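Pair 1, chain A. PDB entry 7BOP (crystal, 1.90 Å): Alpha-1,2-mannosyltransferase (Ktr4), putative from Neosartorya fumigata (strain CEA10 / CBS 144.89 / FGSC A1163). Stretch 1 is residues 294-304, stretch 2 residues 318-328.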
# COMPACT_ATOMS: atom_id res chain seq x y z
N GLU A 294 -18.31 -5.88 4.47
CA GLU A 294 -18.55 -7.21 5.02
C GLU A 294 -17.47 -8.20 4.61
O GLU A 294 -16.93 -8.90 5.44
CB GLU A 294 -19.91 -7.75 4.54
CG GLU A 294 -20.29 -9.09 5.14
CD GLU A 294 -21.58 -9.69 4.57
OE1 GLU A 294 -22.38 -8.96 3.95
OE2 GLU A 294 -21.77 -10.92 4.72
N GLN A 295 -17.18 -8.24 3.32
CA GLN A 295 -16.31 -9.27 2.76
C GLN A 295 -14.88 -9.11 3.28
O GLN A 295 -14.35 -10.03 3.91
CB GLN A 295 -16.33 -9.24 1.23
CG GLN A 295 -17.65 -9.68 0.61
CD GLN A 295 -18.71 -8.60 0.58
OE1 GLN A 295 -18.44 -7.42 0.81
NE2 GLN A 295 -19.95 -9.01 0.31
N TYR A 296 -14.28 -7.95 3.04
CA TYR A 296 -12.90 -7.74 3.46
C TYR A 296 -12.74 -7.86 4.97
O TYR A 296 -11.80 -8.50 5.45
CB TYR A 296 -12.31 -6.40 3.00
CG TYR A 296 -10.87 -6.30 3.47
CD1 TYR A 296 -10.57 -5.76 4.72
CD2 TYR A 296 -9.83 -6.83 2.70
CE1 TYR A 296 -9.27 -5.73 5.19
CE2 TYR A 296 -8.52 -6.80 3.16
CZ TYR A 296 -8.25 -6.24 4.40
OH TYR A 296 -6.97 -6.21 4.88
N ASP A 297 -13.63 -7.23 5.72
CA ASP A 297 -13.46 -7.24 7.16
C ASP A 297 -13.66 -8.63 7.76
O ASP A 297 -12.99 -8.97 8.72
CB ASP A 297 -14.39 -6.24 7.85
CG ASP A 297 -13.94 -5.91 9.25
OD1 ASP A 297 -12.74 -5.64 9.47
OD2 ASP A 297 -14.80 -5.95 10.14
N ALA A 298 -14.57 -9.43 7.19
CA ALA A 298 -14.71 -10.84 7.61
C ALA A 298 -13.42 -11.62 7.31
O ALA A 298 -12.98 -12.43 8.12
CB ALA A 298 -15.89 -11.50 6.92
N TYR A 299 -12.81 -11.34 6.15
CA TYR A 299 -11.51 -11.92 5.78
C TYR A 299 -10.45 -11.55 6.80
O TYR A 299 -9.73 -12.43 7.30
CB TYR A 299 -11.11 -11.48 4.37
CG TYR A 299 -9.76 -11.97 3.90
CD1 TYR A 299 -9.47 -13.34 3.85
CD2 TYR A 299 -8.76 -11.08 3.48
CE1 TYR A 299 -8.23 -13.79 3.41
CE2 TYR A 299 -7.52 -11.53 3.04
CZ TYR A 299 -7.26 -12.88 3.00
OH TYR A 299 -6.03 -13.35 2.57
N PHE A 300 -10.36 -10.27 7.15
CA PHE A 300 -9.39 -9.86 8.15
C PHE A 300 -9.60 -10.61 9.47
O PHE A 300 -8.65 -11.13 10.05
CB PHE A 300 -9.38 -8.35 8.43
CG PHE A 300 -8.64 -8.02 9.68
CD1 PHE A 300 -7.25 -8.09 9.70
CD2 PHE A 300 -9.32 -7.76 10.87
CE1 PHE A 300 -6.54 -7.84 10.87
CE2 PHE A 300 -8.61 -7.52 12.05
CZ PHE A 300 -7.22 -7.56 12.04
N ASN A 301 -10.85 -10.66 9.96
CA ASN A 301 -11.12 -11.32 11.23
C ASN A 301 -10.79 -12.80 11.21
O ASN A 301 -10.29 -13.32 12.20
CB ASN A 301 -12.56 -11.09 11.69
CG ASN A 301 -12.80 -9.67 12.14
OD1 ASN A 301 -11.98 -9.09 12.84
ND2 ASN A 301 -13.93 -9.11 11.75
N HIS A 302 -11.06 -13.46 10.09
CA HIS A 302 -10.63 -14.84 9.89
C HIS A 302 -9.11 -15.00 10.06
O HIS A 302 -8.62 -15.86 10.81
CB HIS A 302 -11.05 -15.33 8.51
CG HIS A 302 -10.63 -16.74 8.22
ND1 HIS A 302 -9.39 -17.05 7.71
CD2 HIS A 302 -11.27 -17.91 8.40
CE1 HIS A 302 -9.29 -18.36 7.58
NE2 HIS A 302 -10.42 -18.91 7.99
N LEU A 303 -8.35 -14.15 9.37
CA LEU A 303 -6.88 -14.16 9.47
C LEU A 303 -6.41 -13.85 10.89
O LEU A 303 -5.45 -14.45 11.40
CB LEU A 303 -6.27 -13.17 8.49
CG LEU A 303 -6.48 -13.41 7.00
CD1 LEU A 303 -5.74 -12.31 6.24
CD2 LEU A 303 -6.04 -14.80 6.53
N ASP A 304 -7.11 -12.93 11.54
CA ASP A 304 -6.79 -12.52 12.92
C ASP A 304 -6.92 -13.69 13.91
O ASP A 304 -6.05 -13.89 14.76
CB ASP A 304 -7.72 -11.36 13.35
CG ASP A 304 -7.10 -10.47 14.41
OD1 ASP A 304 -5.86 -10.40 14.51
OD2 ASP A 304 -7.85 -9.79 15.15
N PRO A 318 0.42 -8.20 1.17
CA PRO A 318 -0.24 -9.40 0.64
C PRO A 318 -1.69 -9.55 1.10
O PRO A 318 -2.54 -9.94 0.31
CB PRO A 318 0.65 -10.56 1.13
CG PRO A 318 1.52 -9.99 2.18
CD PRO A 318 1.69 -8.55 1.85
N VAL A 319 -1.98 -9.21 2.35
CA VAL A 319 -3.36 -9.29 2.87
C VAL A 319 -4.32 -8.33 2.14
O VAL A 319 -5.41 -8.74 1.72
CB VAL A 319 -3.39 -9.11 4.41
CG1 VAL A 319 -4.82 -8.99 4.92
CG2 VAL A 319 -2.68 -10.28 5.10
N HIS A 320 -3.93 -7.07 1.99
CA HIS A 320 -4.69 -6.14 1.13
C HIS A 320 -4.85 -6.65 -0.29
O HIS A 320 -5.95 -6.60 -0.86
CB HIS A 320 -4.02 -4.76 1.10
CG HIS A 320 -4.19 -3.99 2.36
ND1 HIS A 320 -3.76 -2.69 2.50
CD2 HIS A 320 -4.77 -4.32 3.54
CE1 HIS A 320 -4.04 -2.25 3.72
NE2 HIS A 320 -4.65 -3.23 4.37
N SER A 321 -3.74 -7.13 -0.87
CA SER A 321 -3.73 -7.56 -2.26
C SER A 321 -4.64 -8.75 -2.50
O SER A 321 -5.37 -8.78 -3.50
CB SER A 321 -2.30 -7.91 -2.70
OG SER A 321 -1.45 -6.79 -2.53
N ILE A 322 -4.60 -9.73 -1.60
CA ILE A 322 -5.49 -10.88 -1.69
C ILE A 322 -6.95 -10.43 -1.49
O ILE A 322 -7.84 -10.85 -2.24
CB ILE A 322 -5.11 -11.98 -0.68
CG1 ILE A 322 -3.80 -12.66 -1.11
CG2 ILE A 322 -6.20 -13.02 -0.57
CD1 ILE A 322 -3.12 -13.43 -0.01
N GLY A 323 -7.20 -9.60 -0.49
CA GLY A 323 -8.55 -9.09 -0.24
C GLY A 323 -9.14 -8.36 -1.44
O GLY A 323 -10.29 -8.61 -1.81
N LEU A 324 -8.35 -7.48 -2.04
CA LEU A 324 -8.74 -6.79 -3.28
C LEU A 324 -8.96 -7.77 -4.41
O LEU A 324 -9.97 -7.68 -5.13
CB LEU A 324 -7.67 -5.76 -3.70
CG LEU A 324 -7.53 -4.54 -2.78
CD1 LEU A 324 -6.18 -3.87 -2.98
CD2 LEU A 324 -8.67 -3.55 -3.02
N GLY A 325 -8.03 -8.70 -4.58
CA GLY A 325 -8.09 -9.67 -5.66
C GLY A 325 -9.24 -10.65 -5.60
O GLY A 325 -9.61 -11.21 -6.62
N LEU A 326 -9.78 -10.89 -4.41
CA LEU A 326 -10.92 -11.79 -4.23
C LEU A 326 -12.27 -11.08 -4.10
O LEU A 326 -13.29 -11.62 -4.54
CB LEU A 326 -10.71 -12.67 -3.00
CG LEU A 326 -9.50 -13.59 -3.05
CD1 LEU A 326 -9.32 -14.25 -1.70
CD2 LEU A 326 -9.65 -14.62 -4.15
N PHE A 327 -12.28 -9.90 -3.49
CA PHE A 327 -13.53 -9.23 -3.08
C PHE A 327 -13.82 -7.90 -3.79
O PHE A 327 -14.97 -7.46 -3.77
CB PHE A 327 -13.54 -9.06 -1.56
CG PHE A 327 -13.15 -10.31 -0.81
CD1 PHE A 327 -13.78 -11.53 -1.08
CD2 PHE A 327 -12.11 -10.30 0.13
CE1 PHE A 327 -13.40 -12.69 -0.43
CE2 PHE A 327 -11.73 -11.46 0.79
CZ PHE A 327 -12.38 -12.65 0.52
N ALA A 328 -12.83 -7.28 -4.42
CA ALA A 328 -13.05 -6.06 -5.18
C ALA A 328 -13.32 -6.36 -6.64
O ALA A 328 -13.14 -7.49 -7.11
CB ALA A 328 -11.86 -5.12 -5.04

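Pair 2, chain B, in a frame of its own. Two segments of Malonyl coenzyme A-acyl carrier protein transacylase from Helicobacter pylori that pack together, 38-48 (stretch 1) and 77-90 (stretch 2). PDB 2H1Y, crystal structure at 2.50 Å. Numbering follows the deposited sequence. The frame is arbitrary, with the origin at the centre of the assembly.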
# COMPACT_ATOMS: atom_id res chain seq x y z
N THR B 38 -22.47 8.08 -8.63
CA THR B 38 -23.10 6.82 -9.02
C THR B 38 -22.07 5.73 -9.27
O THR B 38 -22.29 4.57 -8.91
CB THR B 38 -23.92 6.98 -10.32
OG1 THR B 38 -24.75 8.15 -10.22
CG2 THR B 38 -24.77 5.74 -10.59
N LEU B 39 -20.96 6.09 -9.90
CA LEU B 39 -19.90 5.13 -10.20
C LEU B 39 -19.39 4.52 -8.90
O LEU B 39 -19.20 3.30 -8.81
CB LEU B 39 -18.76 5.79 -10.96
CG LEU B 39 -18.00 5.00 -12.03
CD1 LEU B 39 -16.92 5.88 -12.63
CD2 LEU B 39 -17.39 3.69 -11.55
N ALA B 40 -19.19 5.36 -7.88
CA ALA B 40 -18.70 4.90 -6.60
C ALA B 40 -19.72 3.93 -6.00
O ALA B 40 -19.35 2.88 -5.46
CB ALA B 40 -18.44 6.07 -5.66
N LYS B 41 -21.00 4.28 -6.10
CA LYS B 41 -22.05 3.43 -5.57
C LYS B 41 -22.01 2.06 -6.24
O LYS B 41 -22.11 1.02 -5.57
CB LYS B 41 -23.43 4.09 -5.73
CG LYS B 41 -23.77 5.12 -4.67
CD LYS B 41 -25.01 5.91 -5.04
CE LYS B 41 -25.06 7.26 -4.33
NZ LYS B 41 -25.00 7.10 -2.84
N GLU B 42 -21.84 2.06 -7.56
CA GLU B 42 -21.87 0.83 -8.31
C GLU B 42 -20.71 -0.12 -7.97
O GLU B 42 -20.86 -1.34 -7.95
CB GLU B 42 -21.89 1.17 -9.79
CG GLU B 42 -22.00 -0.00 -10.73
CD GLU B 42 -21.87 0.45 -12.17
OE1 GLU B 42 -21.38 -0.34 -13.01
OE2 GLU B 42 -22.23 1.62 -12.45
N LEU B 43 -19.55 0.46 -7.68
CA LEU B 43 -18.39 -0.36 -7.41
C LEU B 43 -18.48 -0.96 -6.02
O LEU B 43 -18.04 -2.09 -5.80
CB LEU B 43 -17.09 0.43 -7.64
CG LEU B 43 -16.82 0.85 -9.09
CD1 LEU B 43 -15.93 2.08 -9.14
CD2 LEU B 43 -16.23 -0.27 -9.96
N PHE B 44 -19.07 -0.23 -5.09
CA PHE B 44 -19.39 -0.78 -3.77
C PHE B 44 -20.27 -2.04 -3.86
O PHE B 44 -20.01 -3.04 -3.18
CB PHE B 44 -20.01 0.27 -2.85
CG PHE B 44 -19.00 0.96 -1.98
CD1 PHE B 44 -18.48 2.19 -2.34
CD2 PHE B 44 -18.54 0.35 -0.82
CE1 PHE B 44 -17.54 2.81 -1.55
CE2 PHE B 44 -17.60 0.96 -0.02
CZ PHE B 44 -17.09 2.20 -0.38
N GLU B 45 -21.31 -1.98 -4.70
CA GLU B 45 -22.20 -3.13 -4.93
C GLU B 45 -21.44 -4.29 -5.52
O GLU B 45 -21.44 -5.40 -4.96
CB GLU B 45 -23.38 -2.75 -5.83
CG GLU B 45 -24.77 -2.88 -5.19
CD GLU B 45 -24.96 -2.07 -3.89
OE1 GLU B 45 -26.02 -2.23 -3.27
OE2 GLU B 45 -24.07 -1.29 -3.47
N ARG B 46 -20.76 -4.04 -6.65
CA ARG B 46 -19.91 -5.03 -7.29
C ARG B 46 -18.95 -5.68 -6.29
O ARG B 46 -18.77 -6.91 -6.31
CB ARG B 46 -19.12 -4.38 -8.43
CG ARG B 46 -19.89 -4.22 -9.72
CD ARG B 46 -18.98 -4.60 -10.87
NE ARG B 46 -18.53 -3.46 -11.66
CZ ARG B 46 -17.40 -3.44 -12.38
NH1 ARG B 46 -16.58 -4.48 -12.38
NH2 ARG B 46 -17.09 -2.35 -13.08
N ALA B 47 -18.36 -4.85 -5.43
CA ALA B 47 -17.47 -5.32 -4.37
C ALA B 47 -18.19 -6.20 -3.34
O ALA B 47 -17.72 -7.30 -3.03
CB ALA B 47 -16.77 -4.12 -3.68
N SER B 48 -19.32 -5.72 -2.81
CA SER B 48 -20.12 -6.49 -1.85
C SER B 48 -20.49 -7.89 -2.37
O SER B 48 -20.35 -8.88 -1.65
CB SER B 48 -21.37 -5.70 -1.41
OG SER B 48 -21.06 -4.48 -0.75
N TYR B 77 -7.80 -1.19 -1.39
CA TYR B 77 -7.87 -1.28 -2.85
C TYR B 77 -9.13 -0.61 -3.39
O TYR B 77 -9.09 0.11 -4.39
CB TYR B 77 -7.77 -2.72 -3.36
CG TYR B 77 -8.10 -2.86 -4.86
CD1 TYR B 77 -7.23 -2.39 -5.85
CD2 TYR B 77 -9.31 -3.45 -5.27
CE1 TYR B 77 -7.55 -2.51 -7.21
CE2 TYR B 77 -9.63 -3.58 -6.61
CZ TYR B 77 -8.76 -3.11 -7.57
OH TYR B 77 -9.12 -3.27 -8.90
N LEU B 78 -10.25 -0.84 -2.71
CA LEU B 78 -11.54 -0.35 -3.18
C LEU B 78 -11.56 1.16 -3.36
O LEU B 78 -11.89 1.67 -4.42
CB LEU B 78 -12.62 -0.75 -2.20
CG LEU B 78 -13.99 -1.15 -2.69
CD1 LEU B 78 -14.90 -1.09 -1.48
CD2 LEU B 78 -14.50 -0.27 -3.87
N VAL B 79 -11.19 1.88 -2.31
CA VAL B 79 -11.18 3.33 -2.39
C VAL B 79 -10.12 3.83 -3.42
O VAL B 79 -10.41 4.71 -4.24
CB VAL B 79 -11.03 3.95 -0.99
CG1 VAL B 79 -10.98 5.49 -1.05
CG2 VAL B 79 -12.17 3.44 -0.06
N SER B 80 -8.92 3.24 -3.41
CA SER B 80 -7.94 3.57 -4.45
C SER B 80 -8.52 3.43 -5.87
O SER B 80 -8.37 4.33 -6.70
CB SER B 80 -6.69 2.71 -4.32
OG SER B 80 -5.95 3.07 -3.18
N TYR B 81 -9.22 2.31 -6.11
CA TYR B 81 -9.83 2.02 -7.42
C TYR B 81 -10.80 3.11 -7.78
O TYR B 81 -10.74 3.64 -8.88
CB TYR B 81 -10.54 0.65 -7.42
CG TYR B 81 -10.99 0.22 -8.79
CD1 TYR B 81 -12.27 0.54 -9.25
CD2 TYR B 81 -10.14 -0.51 -9.65
CE1 TYR B 81 -12.70 0.17 -10.50
CE2 TYR B 81 -10.56 -0.90 -10.92
CZ TYR B 81 -11.84 -0.55 -11.34
OH TYR B 81 -12.31 -0.91 -12.59
N ILE B 82 -11.69 3.44 -6.84
CA ILE B 82 -12.73 4.45 -7.07
C ILE B 82 -12.12 5.83 -7.31
O ILE B 82 -12.47 6.50 -8.29
CB ILE B 82 -13.79 4.49 -5.92
CG1 ILE B 82 -14.59 3.20 -5.90
CG2 ILE B 82 -14.70 5.69 -6.09
CD1 ILE B 82 -15.46 3.00 -4.70
N ALA B 83 -11.21 6.24 -6.43
CA ALA B 83 -10.42 7.45 -6.64
C ALA B 83 -9.87 7.52 -8.06
O ALA B 83 -9.96 8.56 -8.71
CB ALA B 83 -9.28 7.52 -5.64
N TYR B 84 -9.31 6.40 -8.54
CA TYR B 84 -8.72 6.36 -9.88
C TYR B 84 -9.75 6.56 -11.02
O TYR B 84 -9.54 7.38 -11.92
CB TYR B 84 -7.94 5.07 -10.10
CG TYR B 84 -7.23 5.04 -11.44
CD1 TYR B 84 -7.94 4.77 -12.63
CD2 TYR B 84 -5.86 5.27 -11.53
CE1 TYR B 84 -7.29 4.73 -13.87
CE2 TYR B 84 -5.21 5.24 -12.73
CZ TYR B 84 -5.93 4.96 -13.90
OH TYR B 84 -5.26 4.95 -15.09
N GLN B 85 -10.84 5.79 -10.98
CA GLN B 85 -11.94 5.91 -11.95
C GLN B 85 -12.55 7.31 -12.03
O GLN B 85 -12.65 7.89 -13.12
CB GLN B 85 -13.05 4.91 -11.61
CG GLN B 85 -12.65 3.44 -11.70
CD GLN B 85 -11.83 3.12 -12.96
OE1 GLN B 85 -10.84 2.40 -12.87
NE2 GLN B 85 -12.25 3.65 -14.11
N LEU B 86 -12.97 7.83 -10.88
CA LEU B 86 -13.52 9.17 -10.79
C LEU B 86 -12.55 10.19 -11.39
O LEU B 86 -12.93 10.95 -12.29
CB LEU B 86 -13.86 9.50 -9.34
CG LEU B 86 -15.29 9.28 -8.81
CD1 LEU B 86 -16.18 8.39 -9.69
CD2 LEU B 86 -15.29 8.81 -7.37
N LEU B 87 -11.30 10.16 -10.95
CA LEU B 87 -10.32 11.11 -11.47
C LEU B 87 -10.07 10.90 -12.97
O LEU B 87 -10.21 11.86 -13.73
CB LEU B 87 -9.01 11.10 -10.66
CG LEU B 87 -7.86 12.05 -11.08
CD1 LEU B 87 -8.36 13.45 -11.39
CD2 LEU B 87 -6.80 12.10 -10.02
N ASN B 88 -9.74 9.67 -13.37
CA ASN B 88 -9.57 9.29 -14.78
C ASN B 88 -10.69 9.72 -15.74
O ASN B 88 -10.43 10.09 -16.87
CB ASN B 88 -9.38 7.78 -14.88
CG ASN B 88 -9.07 7.31 -16.31
OD1 ASN B 88 -8.01 7.63 -16.87
ND2 ASN B 88 -9.98 6.55 -16.89
N LYS B 89 -11.93 9.65 -15.28
CA LYS B 89 -13.09 9.97 -16.12
C LYS B 89 -13.21 11.49 -16.40
O LYS B 89 -13.92 11.91 -17.32
CB LYS B 89 -14.35 9.38 -15.47
CG LYS B 89 -15.68 9.83 -16.02
CD LYS B 89 -16.81 9.52 -15.04
CE LYS B 89 -18.05 10.36 -15.39
NZ LYS B 89 -19.04 10.38 -14.28
N GLN B 90 -12.49 12.28 -15.60
CA GLN B 90 -12.46 13.74 -15.73
C GLN B 90 -11.16 14.24 -16.33
O GLN B 90 -11.09 15.37 -16.81
CB GLN B 90 -12.65 14.39 -14.37
CG GLN B 90 -13.99 15.07 -14.17
CD GLN B 90 -15.17 14.12 -14.28
OE1 GLN B 90 -15.43 13.56 -15.34
NE2 GLN B 90 -15.90 13.95 -13.19

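Pair 1, from the putative mannosyltransferase Ktr4, and pair 2, from the malonyl-CoA transacylase of Helicobacter pylori, each bring two helices together in an oblique, broadly antiparallel crossing. The N-to-C directions meet at 139° in pair 1 and 148° in pair 2, and the axes approach to 10.1 and 10.0 Å. Over 14 central residues the backbones superpose with an RMSD of 0.5 Å, and the buried surfaces, 446 and 496 Å², are similar. No hydrogen bond crosses either interface, so both rest on side-chain packing, while backbone hydrogen bonds, mostly from N of one residue to O of the residue four earlier, run within each helix.

The most instructive match lies where the helices come nearest. A:Tyr296 coincides with B:Ala40 and A:Gly323 with B:Ile82, with CA separations across the interface of 5.9 Å in pair 1 and 6.0 Å in pair 2. The large and small partners have changed sides. In pair 1 the tyrosine occupies the space and the opposing helix offers bare backbone: CD2 of A:Tyr296 lies 3.9 Å from CA of A:Gly323, which sits at the ring edge. A CB on A:Gly323 would fall 2.5 Å from CD2 of A:Tyr296, a clash, so the ring in this position depends on the absence of a side chain there. In pair 2 the bulk comes from B:Ile82, whose CG2 meets CB of B:Ala40 at 3.8 Å.

One turn on, A:Tyr299 matches B:Leu43, and both point toward the partner helix. A:Tyr299 acts as a knob among A:Val319, A:Ile322, A:Gly323 and A:Phe327; its CZ lies 3.7 Å from CG2 of A:Ile322. The shorter B:Leu43 fills the corresponding region with its two methyls, CD1 3.7 Å from CG1 of B:Ile82 and CD2 3.6 Å from CE1 of B:Tyr81. Because B:Tyr81 matches A:Ile322, an aromatic and an aliphatic residue trade helices at this contact as well.

A:Val319 and B:Leu78 are also equivalent and share two partner positions, A:Tyr299/B:Leu43 and A:Leu303/B:Ala47, but the third differs: A:Tyr296 in pair 1, B:Phe44 in pair 2. CG1 of A:Val319 packs 3.7 Å from CD1 of A:Leu303 and stands 3.5 Å from OH of A:Tyr296. At the position of A:Leu303, pair 2 has the small B:Ala47, whose CB is 4.2 Å from CG of B:Leu78. The leucine also places CD1 over the face of B:Phe44, 4.1 Å from the ring centroid, in a CH-pi contact. B:Phe44 adds a second apolar contact, CE1 to CD1 of B:Ile82 at 3.8 Å. Its counterpart A:Phe300, with a different chi1, stays at least 5.4 Å from the opposite stretch.

At the other end, A:Gln295 and A:Phe327 match B:Leu39 and B:Leu86, although the latter backbone match is looser, at 1.7 Å. A:Phe327 turns its edge toward the face of A:Tyr299, with centroids 5.7 Å apart and planes at 63°, and its CG also meets CB of A:Gln295 at 3.9 Å. Pair 2 closes the same end with two leucines, CB of B:Leu39 lying 3.9 Å from CD1 of B:Leu86.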